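Local coordinates for protein KLLA0E08119p (Kluyveromyces lactis, PDB 3VA7) that probably catalyses the biotin- and ATP-dependent carboxylation of urea to urea-1-carboxylate, which the full-length enzyme probably also hydrolyses to ammonium and carbon dioxide, at residues Asn725-Val730 / Gly886-Leu891. Residues are numbered along the deposited sequence; the frame is centred on the assembly and turned at random.
Sequences NAHDYV and GVRSVL
Arg888 CD and Val887 CG1 approach the His727 imidazole obliquely. The arginine also packs alongside the histidine stem, with CD 3.9 Å from His727 CB. The ring itself is held from elsewhere, by a hydrogen bond between ND1 and Tyr1031 OH. The Tyr729 ring has Ala726 CB and the backbone O of His727 at its edge, in its plane. Its CG lies between the backbone N and the carbonyl carbon (chi1 66°), and the ring leads away from 886-891 to a hydrogen bond with Phe756 O. Only the stem of Tyr729 faces Ser889: CB lies 3.2 Å from OG.

One direct hydrogen bond joins the backbones. Val887 N donates to Asp728 O at 2.9 Å. The N-H points almost straight at it (167°), with the donor 20° out of the carbonyl plane. Val887 CB and CG2 lie beside the same oxygen. Three waters bridge other polar atoms of the two segments. The first links His727 O to Arg888 NH1. The second donates to Asp728 O and accepts from Arg888 N; it is also bonded to Ser889 OG. The third accepts from Val730 N at 3.0 Å and is bonded to the same hydroxyl. Ser889 OG therefore spans two waters. Gly886 backs directly on Tyr729, their CA atoms 4.3 Å apart. Beyond it, Val730 CG1 meets Leu891 CD2 at 4.2 Å.

Arg888 NE is bound by Tyr852 O, in the strand beside 889-894. The Asp728 carboxylate turns to the active site, where it forms a salt bridge with Lys1012 and a hydrogen bond with Tyr1044 of the urea pocket. Its side chain is about 5 Å from bound urea and about 6 Å from the biotin group. The contact thus joins subdomains A and B to C and D behind the carboxyltransferase active site of a biotin-dependent urea carboxylase.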
ATOM      1  N   ASN A 725      30.986  -7.160   6.928  1.00 31.66           N
ATOM      2  CA  ASN A 725      30.153  -6.263   7.725  1.00 29.83           C
ATOM      3  C   ASN A 725      30.812  -4.884   7.818  1.00 29.30           C
ATOM      4  O   ASN A 725      32.011  -4.781   8.056  1.00 28.93           O
ATOM      5  CB  ASN A 725      29.956  -6.845   9.138  1.00 29.24           C
ATOM      6  CG  ASN A 725      29.084  -8.097   9.166  1.00 31.09           C
ATOM      7  OD1 ASN A 725      28.868  -8.790   8.149  1.00 35.06           O
ATOM      8  ND2 ASN A 725      28.578  -8.405  10.349  1.00 30.34           N
ATOM      9  N   ALA A 726      29.998  -3.834   7.705  1.00 28.86           N
ATOM     10  CA  ALA A 726      30.464  -2.479   7.508  1.00 28.14           C
ATOM     11  C   ALA A 726      29.589  -1.591   8.328  1.00 27.92           C
ATOM     12  O   ALA A 726      28.401  -1.888   8.515  1.00 26.81           O
ATOM     13  CB  ALA A 726      30.336  -2.097   6.019  1.00 27.58           C
ATOM     14  N   HIS A 727      30.162  -0.493   8.830  1.00 27.43           N
ATOM     15  CA  HIS A 727      29.321   0.511   9.460  1.00 26.63           C
ATOM     16  C   HIS A 727      28.299   0.981   8.409  1.00 26.57           C
ATOM     17  O   HIS A 727      28.632   1.492   7.341  1.00 26.04           O
ATOM     18  CB  HIS A 727      30.147   1.655  10.036  1.00 26.11           C
ATOM     19  CG  HIS A 727      30.974   1.261  11.223  1.00 27.97           C
ATOM     20  ND1 HIS A 727      30.509   1.344  12.524  1.00 25.48           N
ATOM     21  CD2 HIS A 727      32.238   0.774  11.304  1.00 27.66           C
ATOM     22  CE1 HIS A 727      31.465   0.957  13.346  1.00 25.07           C
ATOM     23  NE2 HIS A 727      32.516   0.591  12.634  1.00 26.45           N
ATOM     24  N   ASP A 728      27.044   0.750   8.715  1.00 26.74           N
ATOM     25  CA  ASP A 728      25.955   0.943   7.754  1.00 26.69           C
ATOM     26  C   ASP A 728      26.071   2.295   7.050  1.00 26.68           C
ATOM     27  O   ASP A 728      26.358   3.325   7.709  1.00 26.15           O
ATOM     28  CB  ASP A 728      24.586   0.715   8.443  1.00 26.23           C
ATOM     29  CG  ASP A 728      24.491  -0.666   9.130  1.00 26.96           C
ATOM     30  OD1 ASP A 728      23.439  -1.324   8.988  1.00 24.99           O
ATOM     31  OD2 ASP A 728      25.493  -1.112   9.780  1.00 27.33           O
ATOM     32  N   TYR A 729      25.911   2.247   5.712  1.00 25.83           N
ATOM     33  CA  TYR A 729      26.156   3.355   4.773  1.00 25.46           C
ATOM     34  C   TYR A 729      25.183   3.065   3.670  1.00 24.87           C
ATOM     35  O   TYR A 729      24.671   1.946   3.603  1.00 25.78           O
ATOM     36  CB  TYR A 729      27.625   3.368   4.231  1.00 25.58           C
ATOM     37  CG  TYR A 729      27.922   2.159   3.381  1.00 26.20           C
ATOM     38  CD1 TYR A 729      28.368   0.995   3.951  1.00 27.19           C
ATOM     39  CD2 TYR A 729      27.687   2.175   2.014  1.00 26.10           C
ATOM     40  CE1 TYR A 729      28.618  -0.139   3.183  1.00 28.47           C
ATOM     41  CE2 TYR A 729      27.942   1.077   1.227  1.00 27.11           C
ATOM     42  CZ  TYR A 729      28.388  -0.108   1.813  1.00 29.22           C
ATOM     43  OH  TYR A 729      28.601  -1.248   1.033  1.00 28.47           O
ATOM     44  N   VAL A 730      24.923   4.037   2.809  1.00 24.15           N
ATOM     45  CA  VAL A 730      23.823   3.925   1.837  1.00 24.04           C
ATOM     46  C   VAL A 730      24.368   3.401   0.543  1.00 24.38           C
ATOM     47  O   VAL A 730      25.481   3.752   0.119  1.00 26.29           O
ATOM     48  CB  VAL A 730      23.075   5.209   1.623  1.00 23.78           C
ATOM     49  CG1 VAL A 730      21.864   4.977   0.715  1.00 24.95           C
ATOM     50  CG2 VAL A 730      22.621   5.781   3.001  1.00 24.28           C
ATOM     51  N   GLY A 886      24.383   7.983   6.194  1.00 25.35           N
ATOM     52  CA  GLY A 886      24.651   6.741   6.888  1.00 25.78           C
ATOM     53  C   GLY A 886      25.380   6.978   8.214  1.00 26.14           C
ATOM     54  O   GLY A 886      25.460   8.097   8.699  1.00 26.82           O
ATOM     55  N   VAL A 887      25.970   5.939   8.778  1.00 26.11           N
ATOM     56  CA  VAL A 887      26.502   6.044  10.117  1.00 26.17           C
ATOM     57  C   VAL A 887      27.723   6.954  10.194  1.00 26.62           C
ATOM     58  O   VAL A 887      27.836   7.765  11.119  1.00 26.63           O
ATOM     59  CB  VAL A 887      26.806   4.656  10.698  1.00 26.40           C
ATOM     60  CG1 VAL A 887      27.781   4.773  11.905  1.00 24.59           C
ATOM     61  CG2 VAL A 887      25.456   3.936  11.032  1.00 24.94           C
ATOM     62  N   ARG A 888      28.611   6.843   9.219  1.00 26.11           N
ATOM     63  CA  ARG A 888      29.818   7.648   9.224  1.00 26.79           C
ATOM     64  C   ARG A 888      30.139   8.126   7.769  1.00 26.50           C
ATOM     65  O   ARG A 888      31.278   8.426   7.423  1.00 25.63           O
ATOM     66  CB  ARG A 888      30.962   6.790   9.773  1.00 27.28           C
ATOM     67  CG  ARG A 888      31.243   5.594   8.906  1.00 28.53           C
ATOM     68  CD  ARG A 888      32.398   4.844   9.442  1.00 32.76           C
ATOM     69  NE  ARG A 888      33.666   5.151   8.781  1.00 33.75           N
ATOM     70  CZ  ARG A 888      34.139   4.521   7.717  1.00 33.93           C
ATOM     71  NH1 ARG A 888      33.461   3.566   7.128  1.00 31.25           N
ATOM     72  NH2 ARG A 888      35.319   4.866   7.236  1.00 39.25           N
ATOM     73  N   SER A 889      29.110   8.175   6.934  1.00 26.22           N
ATOM     74  CA  SER A 889      29.272   8.411   5.534  1.00 26.07           C
ATOM     75  C   SER A 889      28.030   9.118   5.009  1.00 25.54           C
ATOM     76  O   SER A 889      27.017   9.277   5.730  1.00 25.55           O
ATOM     77  CB  SER A 889      29.444   7.084   4.824  1.00 26.12           C
ATOM     78  OG  SER A 889      28.138   6.512   4.757  1.00 29.52           O
ATOM     79  N   VAL A 890      28.100   9.553   3.751  1.00 24.25           N
ATOM     80  CA  VAL A 890      26.915  10.103   3.097  1.00 23.43           C
ATOM     81  C   VAL A 890      27.086   9.816   1.656  1.00 23.65           C
ATOM     82  O   VAL A 890      28.200   9.881   1.100  1.00 23.74           O
ATOM     83  CB  VAL A 890      26.721  11.674   3.321  1.00 24.44           C
ATOM     84  CG1 VAL A 890      28.052  12.461   3.013  1.00 24.40           C
ATOM     85  CG2 VAL A 890      25.530  12.240   2.487  1.00 21.06           C
ATOM     86  N   LEU A 891      26.001   9.464   1.016  1.00 24.24           N
ATOM     87  CA  LEU A 891      26.142   9.126  -0.372  1.00 24.82           C
ATOM     88  C   LEU A 891      25.558  10.285  -1.168  1.00 25.14           C
ATOM     89  O   LEU A 891      24.467  10.761  -0.872  1.00 25.60           O
ATOM     90  CB  LEU A 891      25.441   7.804  -0.647  1.00 24.75           C
ATOM     91  CG  LEU A 891      25.423   7.392  -2.097  1.00 23.69           C
ATOM     92  CD1 LEU A 891      26.791   6.856  -2.513  1.00 20.97           C
ATOM     93  CD2 LEU A 891      24.306   6.414  -2.326  1.00 17.69           C
TER
HETATM   94  O   HOH W   1      30.476   3.158   6.803  1.00 20.12           O
HETATM   95  O   HOH W   2      28.326   4.868   7.077  1.00 16.47           O
HETATM   96  O   HOH W   3      25.822   6.771   3.554  1.00 22.28           O